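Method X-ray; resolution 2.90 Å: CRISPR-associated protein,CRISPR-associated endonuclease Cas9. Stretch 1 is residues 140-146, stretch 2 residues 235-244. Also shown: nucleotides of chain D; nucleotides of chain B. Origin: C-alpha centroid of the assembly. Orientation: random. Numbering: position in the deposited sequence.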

# COMPACT_ATOMS: atom_id res chain seq x y z
N ASN A 140 6.35 1.33 25.09
CA ASN A 140 7.05 0.61 24.04
C ASN A 140 6.25 -0.64 23.66
O ASN A 140 5.89 -1.43 24.55
CB ASN A 140 8.45 0.21 24.50
CG ASN A 140 9.25 -0.48 23.42
OD1 ASN A 140 9.02 -1.66 23.13
ND2 ASN A 140 10.19 0.23 22.84
N PRO A 141 5.94 -0.84 22.38
CA PRO A 141 5.09 -1.98 22.01
C PRO A 141 5.67 -3.33 22.38
O PRO A 141 4.92 -4.26 22.70
CB PRO A 141 4.95 -1.82 20.49
CG PRO A 141 5.29 -0.39 20.21
CD PRO A 141 6.32 -0.02 21.22
N TYR A 142 7.00 -3.47 22.36
CA TYR A 142 7.65 -4.73 22.71
C TYR A 142 7.76 -4.94 24.21
O TYR A 142 7.94 -6.07 24.66
CB TYR A 142 9.03 -4.80 22.07
CG TYR A 142 8.99 -4.75 20.56
CD1 TYR A 142 8.93 -3.54 19.88
CD2 TYR A 142 8.98 -5.92 19.81
CE1 TYR A 142 8.87 -3.49 18.51
CE2 TYR A 142 8.93 -5.88 18.43
CZ TYR A 142 8.88 -4.66 17.78
OH TYR A 142 8.82 -4.62 16.41
N ALA A 143 7.67 -3.86 24.99
CA ALA A 143 7.66 -3.98 26.44
C ALA A 143 6.38 -4.68 26.89
O ALA A 143 5.28 -4.32 26.47
CB ALA A 143 7.76 -2.60 27.09
N LYS A 144 6.53 -5.69 27.75
CA LYS A 144 5.38 -6.44 28.21
C LYS A 144 4.71 -5.72 29.38
O LYS A 144 5.19 -4.70 29.88
CB LYS A 144 5.80 -7.86 28.61
CG LYS A 144 6.96 -8.40 27.77
CD LYS A 144 7.15 -9.90 27.93
CE LYS A 144 8.42 -10.36 27.23
NZ LYS A 144 8.55 -11.85 27.22
N VAL A 145 3.56 -6.25 29.79
CA VAL A 145 2.79 -5.64 30.87
C VAL A 145 3.61 -5.59 32.16
O VAL A 145 3.53 -4.63 32.93
CB VAL A 145 1.46 -6.40 31.07
CG1 VAL A 145 0.69 -5.83 32.25
CG2 VAL A 145 0.63 -6.36 29.80
N SER A 146 4.44 -6.61 32.38
CA SER A 146 5.19 -6.72 33.63
C SER A 146 6.12 -5.53 33.85
O SER A 146 6.48 -5.23 35.00
CB SER A 146 5.98 -8.02 33.65
OG SER A 146 6.97 -8.04 32.64
N PHE A 235 -3.74 -2.50 30.78
CA PHE A 235 -2.69 -2.23 29.82
C PHE A 235 -2.41 -3.42 28.91
O PHE A 235 -1.30 -3.55 28.38
CB PHE A 235 -1.41 -1.80 30.55
CG PHE A 235 -1.60 -0.59 31.42
CD1 PHE A 235 -1.35 0.69 30.92
CD2 PHE A 235 -2.02 -0.72 32.73
CE1 PHE A 235 -1.52 1.81 31.73
CE2 PHE A 235 -2.19 0.39 33.54
CZ PHE A 235 -1.94 1.66 33.03
N ALA A 236 -3.40 -4.28 28.70
CA ALA A 236 -3.22 -5.41 27.79
C ALA A 236 -2.99 -4.91 26.37
O ALA A 236 -3.55 -3.89 25.95
CB ALA A 236 -4.44 -6.33 27.83
N ALA A 237 -2.16 -5.64 25.63
CA ALA A 237 -1.86 -5.27 24.25
C ALA A 237 -1.16 -6.43 23.57
O ALA A 237 -0.36 -7.14 24.20
CB ALA A 237 -0.99 -4.01 24.17
N GLU A 238 -1.46 -6.63 22.29
CA GLU A 238 -0.77 -7.64 21.51
C GLU A 238 0.69 -7.23 21.31
O GLU A 238 1.03 -6.05 21.26
CB GLU A 238 -1.45 -7.82 20.15
CG GLU A 238 -2.90 -8.27 20.24
CD GLU A 238 -3.04 -9.69 20.75
OE1 GLU A 238 -2.08 -10.47 20.61
OE2 GLU A 238 -4.11 -10.02 21.29
N SER A 239 1.56 -8.23 21.21
CA SER A 239 2.93 -7.78 21.07
C SER A 239 3.40 -7.93 19.63
O SER A 239 2.99 -8.86 18.93
CB SER A 239 3.86 -8.58 21.98
OG SER A 239 3.89 -9.94 21.58
N PRO A 240 4.26 -7.03 19.15
CA PRO A 240 4.80 -7.19 17.79
C PRO A 240 6.06 -8.03 17.77
O PRO A 240 6.96 -7.77 16.96
CB PRO A 240 5.09 -5.74 17.38
CG PRO A 240 5.44 -5.07 18.66
CD PRO A 240 4.61 -5.73 19.74
N LYS A 241 6.14 -9.03 18.64
CA LYS A 241 7.33 -9.86 18.79
C LYS A 241 7.71 -10.57 17.49
O LYS A 241 8.71 -10.22 16.86
CB LYS A 241 7.12 -10.89 19.90
N GLY A 242 6.92 -11.56 17.08
CA GLY A 242 7.23 -12.30 15.88
C GLY A 242 6.54 -11.77 14.64
O GLY A 242 6.24 -12.52 13.71
N SER A 243 6.29 -10.46 14.61
CA SER A 243 5.63 -9.85 13.47
C SER A 243 6.48 -9.95 12.21
O SER A 243 5.94 -10.09 11.10
CB SER A 243 5.29 -8.40 13.77
OG SER A 243 6.44 -7.67 14.16
N ALA A 244 7.80 -9.88 12.35
CA ALA A 244 8.71 -9.96 11.21
C ALA A 244 9.19 -11.37 10.93
O ALA A 244 9.98 -11.57 10.00
CB ALA A 244 9.93 -9.05 11.45
P DG D 14 11.13 6.37 18.89
OP1 DG D 14 12.27 7.01 19.58
OP2 DG D 14 11.00 6.46 17.42
O5' DG D 14 11.09 4.82 19.29
C5' DG D 14 10.82 4.44 20.63
C4' DG D 14 10.56 2.95 20.72
O4' DG D 14 9.35 2.63 19.98
C3' DG D 14 11.67 2.07 20.13
O3' DG D 14 11.87 0.92 20.95
C2' DG D 14 11.12 1.69 18.76
C1' DG D 14 9.62 1.62 19.03
N9 DG D 14 8.80 1.88 17.84
C8 DG D 14 8.82 3.01 17.06
N7 DG D 14 7.99 2.96 16.05
C5 DG D 14 7.38 1.71 16.17
C6 DG D 14 6.40 1.10 15.37
O6 DG D 14 5.85 1.55 14.36
N1 DG D 14 6.06 -0.17 15.84
C2 DG D 14 6.61 -0.77 16.95
N2 DG D 14 6.16 -2.00 17.25
N3 DG D 14 7.54 -0.20 17.71
C4 DG D 14 7.88 1.03 17.27
P U B 16 -1.08 -6.16 14.39
OP1 U B 16 -2.02 -7.27 14.72
OP2 U B 16 -1.44 -5.17 13.35
O5' U B 16 -0.74 -5.37 15.73
C5' U B 16 -0.35 -6.07 16.90
C4' U B 16 0.27 -5.16 17.92
O4' U B 16 1.38 -4.42 17.33
C3' U B 16 -0.63 -4.07 18.48
O3' U B 16 -1.51 -4.55 19.47
C2' U B 16 0.37 -3.04 18.99
O2' U B 16 0.90 -3.44 20.25
C1' U B 16 1.49 -3.16 17.95
N1 U B 16 1.39 -2.11 16.91
C2 U B 16 2.01 -0.90 17.19
O2 U B 16 2.60 -0.70 18.23
N3 U B 16 1.90 0.05 16.21
C4 U B 16 1.25 -0.08 15.00
O4 U B 16 1.24 0.87 14.22
C5 U B 16 0.64 -1.36 14.79
C6 U B 16 0.73 -2.31 15.73
P DC D 15 13.35 0.32 21.17
OP1 DC D 15 13.53 0.11 22.63
OP2 DC D 15 14.31 1.15 20.41
O5' DC D 15 13.29 -1.10 20.45
C5' DC D 15 13.71 -1.22 19.10
C4' DC D 15 12.72 -2.06 18.31
O4' DC D 15 11.75 -1.20 17.70
C3' DC D 15 13.34 -2.83 17.15
O3' DC D 15 13.64 -4.15 17.57
C2' DC D 15 12.25 -2.82 16.06
C1' DC D 15 11.18 -1.87 16.61
N1 DC D 15 10.71 -0.86 15.62
C2 DC D 15 9.60 -1.15 14.82
O2 DC D 15 9.03 -2.24 14.95
N3 DC D 15 9.18 -0.22 13.92
C4 DC D 15 9.83 0.94 13.82
N4 DC D 15 9.38 1.83 12.92
C5 DC D 15 10.96 1.25 14.63
C6 DC D 15 11.36 0.33 15.50

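The contact between the two stretches is small, burying 291 Å² in all, and it rests on packing, with no hydrogen bond across it among the modelled atoms. Its centre is Pro-240, whose ring lies over one face of Tyr-142. Pro-240 CG sits 3.5 Å from the centroid of the Tyr-142 ring and 11° off the ring normal, a CH-pi arrangement in which the C-H bonds at CG meet the aromatic electrons. The CA-to-CB bond of Tyr-142 runs sideways to the second stretch, but chi1 in m (-62°) and chi2 of 85° carry the ring end nearer to it. The same conformation places the hydroxyl at the nucleic acid, where Tyr-142 OH donates a hydrogen bond to O2 of DC15 in chain D (2.8 Å).

Pro-240 also packs on Pro-141: Pro-240 CG lies 3.8 Å from Pro-141 CB, and Pro-240 CD is 3.3 Å from Pro-141 O. Pro-240, with its ring C-gamma endo, meets both Pro-141 and the tyrosine ring through CG, the two directions lying roughly at right angles. On the second stretch, Ser-243 adopts chi1 p (55°), which lets its OG donate to Pro-240 O at 2.8 Å. Pro-240 O is also 3.1 Å from Tyr-142 CE2.

Asn-140 does not touch the second stretch, yet it orders the turn that presents Tyr-142. With chi1 in t, its OD1 accepts from the backbone N of Tyr-142 (2.8 Å) and from that of Ala-143 (3.2 Å), reinforcing a type I turn whose own hydrogen bond, Ala-143 N to Asn-140 O (3.0 Å), is weak. The other end of the amide reaches the DNA through a weak hydrogen bond from Asn-140 ND2 to O3' of DG14 (2.6 Å).

Farther along, Val-145 points toward the second stretch. Its t rotamer brings CG2 within 3.7 Å of Phe-235 O, whereas the phenylalanine ring leads away.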